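Local coordinates for protein 11S globulin isoform 1 (Cocos nucifera, PDB 5WPW) that serves as a seed storage protein, a hexameric nutrient reservoir of the coconut and a potential food allergen, at the interface of chains A and B and the interface of chains A and C. Coordinates in Å, arbitrary orientation; residue numbers count along the deposited sequence, not the author numbering. Chains: chain A/B/C, 11S globulin isoform 1.

Contact 1: the interface of chains A and B. Residues chain A 249, 252, 276-279; chain B 249, 252, 277-279.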
loop_
_atom_site.group_PDB
_atom_site.type_symbol
_atom_site.label_atom_id
_atom_site.label_comp_id
_atom_site.label_asym_id
_atom_site.label_seq_id
_atom_site.Cartn_x
_atom_site.Cartn_y
_atom_site.Cartn_z
ATOM N N LYS A 249 16.924 4.105 -9.390
ATOM C CA LYS A 249 18.289 3.634 -9.262
ATOM C C LYS A 249 18.283 2.128 -9.486
ATOM O O LYS A 249 17.413 1.428 -8.969
ATOM C CB LYS A 249 18.858 3.988 -7.882
ATOM C CG LYS A 249 20.344 3.676 -7.721
ATOM C CD LYS A 249 20.851 3.972 -6.296
ATOM C CE LYS A 249 19.813 3.592 -5.249
ATOM N NZ LYS A 249 20.335 2.811 -4.072
ATOM N N GLN A 252 23.759 -0.455 -6.898
ATOM C CA GLN A 252 24.199 -0.078 -5.559
ATOM C C GLN A 252 25.462 -0.846 -5.218
ATOM O O GLN A 252 25.538 -2.056 -5.443
ATOM C CB GLN A 252 23.116 -0.360 -4.511
ATOM C CG GLN A 252 23.647 -0.270 -3.096
ATOM C CD GLN A 252 23.169 0.958 -2.371
ATOM O OE1 GLN A 252 22.629 1.880 -2.976
ATOM N NE2 GLN A 252 23.345 0.969 -1.051
ATOM N N GLU A 276 15.177 -1.532 1.465
ATOM C CA GLU A 276 15.408 -0.395 2.349
ATOM C C GLU A 276 16.643 0.400 1.953
ATOM O O GLU A 276 16.844 1.499 2.480
ATOM C CB GLU A 276 15.553 -0.845 3.809
ATOM C CG GLU A 276 14.588 -1.901 4.238
ATOM C CD GLU A 276 13.369 -1.322 4.922
ATOM O OE1 GLU A 276 13.206 -0.086 4.880
ATOM O OE2 GLU A 276 12.573 -2.110 5.504
ATOM N N LYS A 277 17.444 -0.120 1.030
ATOM C CA LYS A 277 18.534 0.615 0.400
ATOM C C LYS A 277 18.291 0.919 -1.068
ATOM O O LYS A 277 18.616 2.011 -1.520
ATOM C CB LYS A 277 19.843 -0.174 0.530
ATOM C CG LYS A 277 20.267 -0.334 1.977
ATOM C CD LYS A 277 21.698 -0.788 2.092
ATOM C CE LYS A 277 22.033 -1.096 3.545
ATOM N NZ LYS A 277 23.448 -1.567 3.682
ATOM N N LEU A 278 17.728 -0.025 -1.817
ATOM C CA LEU A 278 17.619 0.068 -3.274
ATOM C C LEU A 278 16.169 -0.224 -3.630
ATOM O O LEU A 278 15.753 -1.393 -3.622
ATOM C CB LEU A 278 18.557 -0.913 -3.959
ATOM C CG LEU A 278 18.488 -0.991 -5.487
ATOM C CD1 LEU A 278 18.840 0.354 -6.051
ATOM C CD2 LEU A 278 19.399 -2.104 -6.033
ATOM N N PRO A 279 15.381 0.795 -3.947
ATOM C CA PRO A 279 13.921 0.597 -4.006
ATOM C C PRO A 279 13.472 -0.468 -4.981
ATOM O O PRO A 279 12.529 -1.200 -4.670
ATOM C CB PRO A 279 13.409 1.986 -4.407
ATOM C CG PRO A 279 14.446 2.911 -3.912
ATOM C CD PRO A 279 15.750 2.214 -4.045
ATOM N N LYS B 249 19.052 2.948 4.295
ATOM C CA LYS B 249 20.057 3.840 3.741
ATOM C C LYS B 249 19.647 5.277 4.053
ATOM O O LYS B 249 18.521 5.686 3.756
ATOM C CB LYS B 249 20.184 3.610 2.226
ATOM C CG LYS B 249 21.389 4.264 1.543
ATOM C CD LYS B 249 21.489 3.822 0.071
ATOM C CE LYS B 249 21.040 4.911 -0.896
ATOM N NZ LYS B 249 19.997 4.473 -1.905
ATOM N N GLN B 252 22.902 9.388 0.209
ATOM C CA GLN B 252 22.983 9.150 -1.229
ATOM C C GLN B 252 23.825 10.242 -1.876
ATOM O O GLN B 252 23.615 11.429 -1.618
ATOM C CB GLN B 252 21.580 9.135 -1.854
ATOM C CG GLN B 252 21.601 8.833 -3.297
ATOM C CD GLN B 252 21.528 7.356 -3.579
ATOM O OE1 GLN B 252 20.440 6.812 -3.780
ATOM N NE2 GLN B 252 22.683 6.694 -3.615
ATOM N N LYS B 277 15.203 6.518 -5.658
ATOM C CA LYS B 277 16.620 6.287 -5.403
ATOM C C LYS B 277 16.897 6.012 -3.935
ATOM O O LYS B 277 17.607 5.071 -3.604
ATOM C CB LYS B 277 17.441 7.497 -5.850
ATOM C CG LYS B 277 17.124 7.915 -7.253
ATOM C CD LYS B 277 18.370 8.440 -7.907
ATOM C CE LYS B 277 18.094 8.792 -9.365
ATOM N NZ LYS B 277 19.161 9.693 -9.887
ATOM N N LEU B 278 16.324 6.799 -3.039
ATOM C CA LEU B 278 16.611 6.683 -1.609
ATOM C C LEU B 278 15.319 6.449 -0.846
ATOM O O LEU B 278 14.558 7.399 -0.606
ATOM C CB LEU B 278 17.305 7.953 -1.131
ATOM C CG LEU B 278 17.682 8.009 0.334
ATOM C CD1 LEU B 278 18.643 6.888 0.624
ATOM C CD2 LEU B 278 18.276 9.366 0.609
ATOM N N PRO B 279 15.036 5.216 -0.430
ATOM C CA PRO B 279 13.690 4.882 0.073
ATOM C C PRO B 279 13.201 5.711 1.250
ATOM O O PRO B 279 12.002 5.952 1.355
ATOM C CB PRO B 279 13.845 3.412 0.468
ATOM C CG PRO B 279 14.874 2.904 -0.394
ATOM C CD PRO B 279 15.851 4.010 -0.631
HETATM O O HOH W 1 16.328 4.452 2.678
#
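A:Lys249 and B:Lys249 reach toward each other across a local two-fold axis and meet tip to tip, NZ of A:Lys249 2.8 Å from NZ of B:Lys249. Two ammonium groups this close would repel, so one of them may be neutral; the model does not settle it. What holds them is a set of oxygens. NZ of B:Lys249 donates to the main-chain O of A:Lys277 at 2.8 Å, coming in nearly along the C=O axis (161°). That same O takes a second bond from NZ of A:Lys249, which sits above the carbonyl plane. Each lysine is also tethered within its own chain: NZ of A:Lys249 to the side-chain OE1 of A:Gln252 at 2.7 Å, NZ of B:Lys249 to OE1 of B:Gln252 at 3.0 Å. Both lysines leave the backbone with CG anti to N (chi1 -173° in A:Lys249) and bend only near the tip, which turns the amines onto these oxygens. The stem of B:Lys249 slides past A:Gln252 in the opposite direction and lays its CB on CA of A:Lys277. Its backbone N bonds to O of A:Glu276 at 3.2 Å, and water 1 joins that O to O of B:Lys249. Beside the lysines, the rings of A:Pro279 and B:Pro279 cross at about a right angle, CG to CG 3.5 Å. In the fold, Lys249 lies just ahead of strand 251-253, and residues 276-279 form the turn between strand 268-273 and helix 281-284.

Contact 2: the interface of chains A and C. Residues chain A 3, 36, 308, 344-346; chain C 147-150.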
loop_
_atom_site.group_PDB
_atom_site.type_symbol
_atom_site.label_atom_id
_atom_site.label_comp_id
_atom_site.label_asym_id
_atom_site.label_seq_id
_atom_site.Cartn_x
_atom_site.Cartn_y
_atom_site.Cartn_z
ATOM N N CYS A 3 13.301 -30.050 -3.289
ATOM C CA CYS A 3 13.909 -29.543 -2.066
ATOM C C CYS A 3 14.078 -30.612 -1.000
ATOM O O CYS A 3 14.529 -30.295 0.109
ATOM C CB CYS A 3 13.108 -28.354 -1.524
ATOM S SG CYS A 3 13.396 -26.805 -2.431
ATOM N N CYS A 36 15.791 -26.625 -6.616
ATOM C CA CYS A 36 15.159 -26.346 -5.333
ATOM C C CYS A 36 15.100 -24.848 -5.079
ATOM O O CYS A 36 14.087 -24.339 -4.599
ATOM C CB CYS A 36 15.893 -27.052 -4.195
ATOM S SG CYS A 36 15.409 -26.493 -2.501
ATOM N N HIS A 308 15.863 -18.576 0.105
ATOM C CA HIS A 308 17.065 -19.355 -0.150
ATOM C C HIS A 308 18.241 -18.400 -0.297
ATOM O O HIS A 308 18.072 -17.231 -0.664
ATOM C CB HIS A 308 16.965 -20.195 -1.429
ATOM C CG HIS A 308 15.733 -21.044 -1.533
ATOM N ND1 HIS A 308 15.481 -22.106 -0.691
ATOM C CD2 HIS A 308 14.706 -21.013 -2.415
ATOM C CE1 HIS A 308 14.341 -22.677 -1.031
ATOM N NE2 HIS A 308 13.849 -22.031 -2.072
ATOM N N PRO A 344 19.385 -23.778 1.305
ATOM C CA PRO A 344 17.928 -23.649 1.258
ATOM C C PRO A 344 17.368 -22.908 2.458
ATOM O O PRO A 344 17.933 -22.908 3.552
ATOM C CB PRO A 344 17.448 -25.103 1.230
ATOM C CG PRO A 344 18.628 -25.886 0.731
ATOM C CD PRO A 344 19.818 -25.182 1.275
ATOM N N GLN A 345 16.218 -22.277 2.226
ATOM C CA GLN A 345 15.487 -21.586 3.271
ATOM C C GLN A 345 15.340 -22.501 4.480
ATOM O O GLN A 345 15.144 -23.717 4.335
ATOM C CB GLN A 345 14.097 -21.179 2.741
ATOM C CG GLN A 345 13.174 -20.584 3.801
ATOM C CD GLN A 345 11.727 -20.430 3.311
ATOM O OE1 GLN A 345 10.945 -19.625 3.852
ATOM N NE2 GLN A 345 11.370 -21.193 2.305
ATOM N N ASN A 346 15.498 -21.915 5.666
ATOM C CA ASN A 346 15.268 -22.599 6.940
ATOM C C ASN A 346 16.444 -23.502 7.324
ATOM O O ASN A 346 16.580 -23.834 8.503
ATOM C CB ASN A 346 13.986 -23.449 6.926
ATOM C CG ASN A 346 12.721 -22.667 7.233
ATOM O OD1 ASN A 346 11.872 -22.473 6.360
ATOM N ND2 ASN A 346 12.543 -22.295 8.497
ATOM N N ASN C 147 6.564 -20.252 2.039
ATOM C CA ASN C 147 7.302 -21.510 2.039
ATOM C C ASN C 147 7.936 -21.709 0.671
ATOM O O ASN C 147 7.243 -22.021 -0.295
ATOM C CB ASN C 147 6.362 -22.665 2.355
ATOM C CG ASN C 147 6.997 -24.026 2.051
ATOM O OD1 ASN C 147 8.198 -24.214 2.245
ATOM N ND2 ASN C 147 6.195 -24.974 1.594
ATOM N N GLN C 148 9.244 -21.524 0.572
ATOM C CA GLN C 148 9.934 -21.732 -0.690
ATOM C C GLN C 148 10.580 -23.113 -0.788
ATOM O O GLN C 148 11.294 -23.373 -1.755
ATOM C CB GLN C 148 10.980 -20.635 -0.911
ATOM C CG GLN C 148 10.449 -19.203 -0.736
ATOM C CD GLN C 148 11.425 -18.147 -1.256
ATOM O OE1 GLN C 148 12.307 -18.453 -2.046
ATOM N NE2 GLN C 148 11.255 -16.904 -0.815
ATOM N N LEU C 149 10.341 -24.002 0.183
ATOM C CA LEU C 149 10.746 -25.403 0.049
ATOM C C LEU C 149 9.671 -26.213 -0.663
ATOM O O LEU C 149 8.904 -25.663 -1.461
ATOM C CB LEU C 149 11.066 -26.007 1.414
ATOM C CG LEU C 149 12.123 -25.288 2.241
ATOM C CD1 LEU C 149 12.257 -25.898 3.616
ATOM C CD2 LEU C 149 13.479 -25.278 1.510
ATOM N N ASP C 150 9.601 -27.515 -0.396
ATOM C CA ASP C 150 8.570 -28.344 -1.004
ATOM C C ASP C 150 7.230 -28.142 -0.291
ATOM O O ASP C 150 7.156 -27.592 0.812
ATOM C CB ASP C 150 8.979 -29.822 -0.970
ATOM C CG ASP C 150 9.602 -30.220 0.362
ATOM O OD1 ASP C 150 10.594 -29.589 0.773
ATOM O OD2 ASP C 150 9.096 -31.158 1.003
#
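NE2 of A:His308 points at the main-chain O of C:Gln148, 2.9 Å away and in the plane of the imidazole at its edge. The bond is weak, bent to 128° at the hydrogen. This histidine belongs to the second cupin region of the 11S globulin, and it meets a loop of the neighbouring subunit. Behind it, ND1 accepts the backbone N-H of A:Gln345 at 3.0 Å, nearly straight at the hydrogen though tilted from the ring plane; this helps hold the ring's rotation and would fit a hydrogen on NE2. The amide of C:Gln148 stands almost perpendicular to the imidazole, with OE1 near CD2 of the ring. C:Leu149 comes in at the same ring's edge, its CD2 branch in plane with the imidazole, 3.7 Å from CE1 of A:His308, and also touching CB of A:Pro344. Against the backbone of C:Leu149 lies the A:Cys3-A:Cys36 disulfide, with SG of A:Cys3 3.9 Å from CA of C:Leu149. The side chain of A:Gln345 is extended, CG anti to the backbone N (chi1 173°), and carries its amide to the chain C loop between strands 134-140 and 155-157, where NE2 of A:Gln345 is modelled 2.8 Å from N of C:Gln148. Both are donors as built, so the amide may be flipped, and the pair is doubtful. C:Asn147 braces its own loop: OD1 takes the N-H of C:Leu149, and ND2 gives a straight bond of 2.9 Å to O of C:Asp150.

Contact 3: the interface of chains A and C. Residues chain A 393-395, 399; chain C 198, 201-202.
The C-terminal end of helix 386-393 in chain A, the linker after it and the first turn of helix 397-405 receive helix 196-202 of chain C, with C:Leu202 on A:Tyr393 and C:Lys201 on A:Leu395 and A:Glu399. The CD2 branch of C:Leu202 sits over the middle of one face of the A:Tyr393 ring, 3.3 Å from the centroid, a CH-pi contact. A chi1 of -60° swings the A:Tyr393 ring toward chain C, and chi2 of -72° turns its face to the methyl. Its CD1 edge carbon also lies 3.4 Å from the main-chain O of C:Leu202. Next along, the aliphatic stem of C:Lys201 slides past A:Leu395 in the opposite direction, CE packed 3.6 Å from the leucine CD2. The same stem crosses A:Glu399 at about a right angle, with CD 3.4 Å from the carboxylate OE2. The chain bends at its last two torsions (chi3 75°), and the amine NZ ends 4.6 Å from OE1 of A:Glu399, too far for a salt bridge, though the opposite charges may still attract. C:Leu198 completes the packing, its CD1 lying 3.6 Å from CB of A:Glu399 and also against CD1 of A:Leu395. Water 2 lies between O of A:Tyr393 and O of C:Lys201, doubtfully close to the tyrosine. Built on methyls, a ring face and a lysine's carbon stem, this helix packing joins neighbouring subunits of the storage hexamer.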
loop_
_atom_site.group_PDB
_atom_site.type_symbol
_atom_site.label_atom_id
_atom_site.label_comp_id
_atom_site.label_asym_id
_atom_site.label_seq_id
_atom_site.Cartn_x
_atom_site.Cartn_y
_atom_site.Cartn_z
ATOM N N TYR A 393 17.412 -29.050 26.700
ATOM C CA TYR A 393 18.675 -29.735 26.482
ATOM C C TYR A 393 19.092 -30.598 27.670
ATOM O O TYR A 393 20.183 -31.164 27.642
ATOM C CB TYR A 393 19.775 -28.707 26.174
ATOM C CG TYR A 393 19.509 -27.874 24.935
ATOM C CD1 TYR A 393 19.600 -28.430 23.674
ATOM C CD2 TYR A 393 19.164 -26.532 25.038
ATOM C CE1 TYR A 393 19.367 -27.659 22.535
ATOM C CE2 TYR A 393 18.925 -25.768 23.927
ATOM C CZ TYR A 393 19.018 -26.328 22.680
ATOM O OH TYR A 393 18.761 -25.535 21.576
ATOM N N ARG A 394 18.258 -30.699 28.706
ATOM C CA ARG A 394 18.594 -31.415 29.938
ATOM C C ARG A 394 19.909 -30.884 30.515
ATOM O O ARG A 394 20.876 -31.617 30.707
ATOM C CB ARG A 394 18.661 -32.926 29.688
ATOM C CG ARG A 394 17.398 -33.516 29.081
ATOM C CD ARG A 394 17.506 -35.014 28.932
ATOM N NE ARG A 394 18.290 -35.387 27.758
ATOM C CZ ARG A 394 19.065 -36.466 27.690
ATOM N NH1 ARG A 394 19.744 -36.733 26.580
ATOM N NH2 ARG A 394 19.167 -37.277 28.734
ATOM N N LEU A 395 19.921 -29.575 30.777
ATOM C CA LEU A 395 21.090 -28.830 31.216
ATOM C C LEU A 395 20.837 -28.222 32.583
ATOM O O LEU A 395 19.695 -27.969 32.979
ATOM C CB LEU A 395 21.456 -27.686 30.250
ATOM C CG LEU A 395 21.834 -27.965 28.804
ATOM C CD1 LEU A 395 22.503 -26.753 28.147
ATOM C CD2 LEU A 395 22.719 -29.180 28.723
ATOM N N GLU A 399 24.912 -24.367 32.927
ATOM C CA GLU A 399 25.133 -24.733 31.535
ATOM C C GLU A 399 24.208 -23.931 30.614
ATOM O O GLU A 399 24.649 -23.374 29.600
ATOM C CB GLU A 399 24.905 -26.241 31.354
ATOM C CG GLU A 399 25.879 -27.178 32.112
ATOM C CD GLU A 399 25.610 -28.675 31.853
ATOM O OE1 GLU A 399 24.497 -29.161 32.164
ATOM O OE2 GLU A 399 26.515 -29.372 31.338
ATOM N N LEU C 198 29.671 -29.466 26.793
ATOM C CA LEU C 198 28.410 -28.746 26.700
ATOM C C LEU C 198 27.871 -28.737 25.271
ATOM O O LEU C 198 26.669 -28.945 25.058
ATOM C CB LEU C 198 28.596 -27.326 27.221
ATOM C CG LEU C 198 27.331 -26.514 27.419
ATOM C CD1 LEU C 198 26.334 -27.293 28.260
ATOM C CD2 LEU C 198 27.679 -25.171 28.056
ATOM N N LYS C 201 26.123 -31.877 24.610
ATOM C CA LYS C 201 24.808 -31.973 25.236
ATOM C C LYS C 201 23.756 -31.178 24.461
ATOM O O LYS C 201 22.578 -31.555 24.446
ATOM C CB LYS C 201 24.862 -31.510 26.697
ATOM C CG LYS C 201 25.774 -32.375 27.599
ATOM C CD LYS C 201 25.977 -31.768 29.004
ATOM C CE LYS C 201 24.745 -31.935 29.903
ATOM N NZ LYS C 201 24.401 -33.358 30.211
ATOM N N LEU C 202 24.152 -30.090 23.810
ATOM C CA LEU C 202 23.186 -29.359 22.999
ATOM C C LEU C 202 22.672 -30.208 21.847
ATOM O O LEU C 202 21.526 -30.038 21.421
ATOM C CB LEU C 202 23.798 -28.065 22.475
ATOM C CG LEU C 202 23.890 -26.985 23.545
ATOM C CD1 LEU C 202 24.729 -25.849 23.029
ATOM C CD2 LEU C 202 22.509 -26.491 23.985
HETATM O O HOH W 2 21.019 -32.955 26.227
#

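Measured between C-alpha centres, contact 1 lies about 28 Å from contact 2 and 44 Å from contact 3, with contacts 2 and 3 about 29 Å apart. No residue is shared. Contacts 2 and 3 belong to one A-C interface, which is not two-fold, whereas contact 1 is part of the two-fold A-B interface. Chain A thus uses separate surfaces for two kinds of neighbour. This suits the 11S hexamer, a pair of trimers: contacts 2 and 3 would join subunits around a trimer, and contact 1 would hold the two trimers face to face.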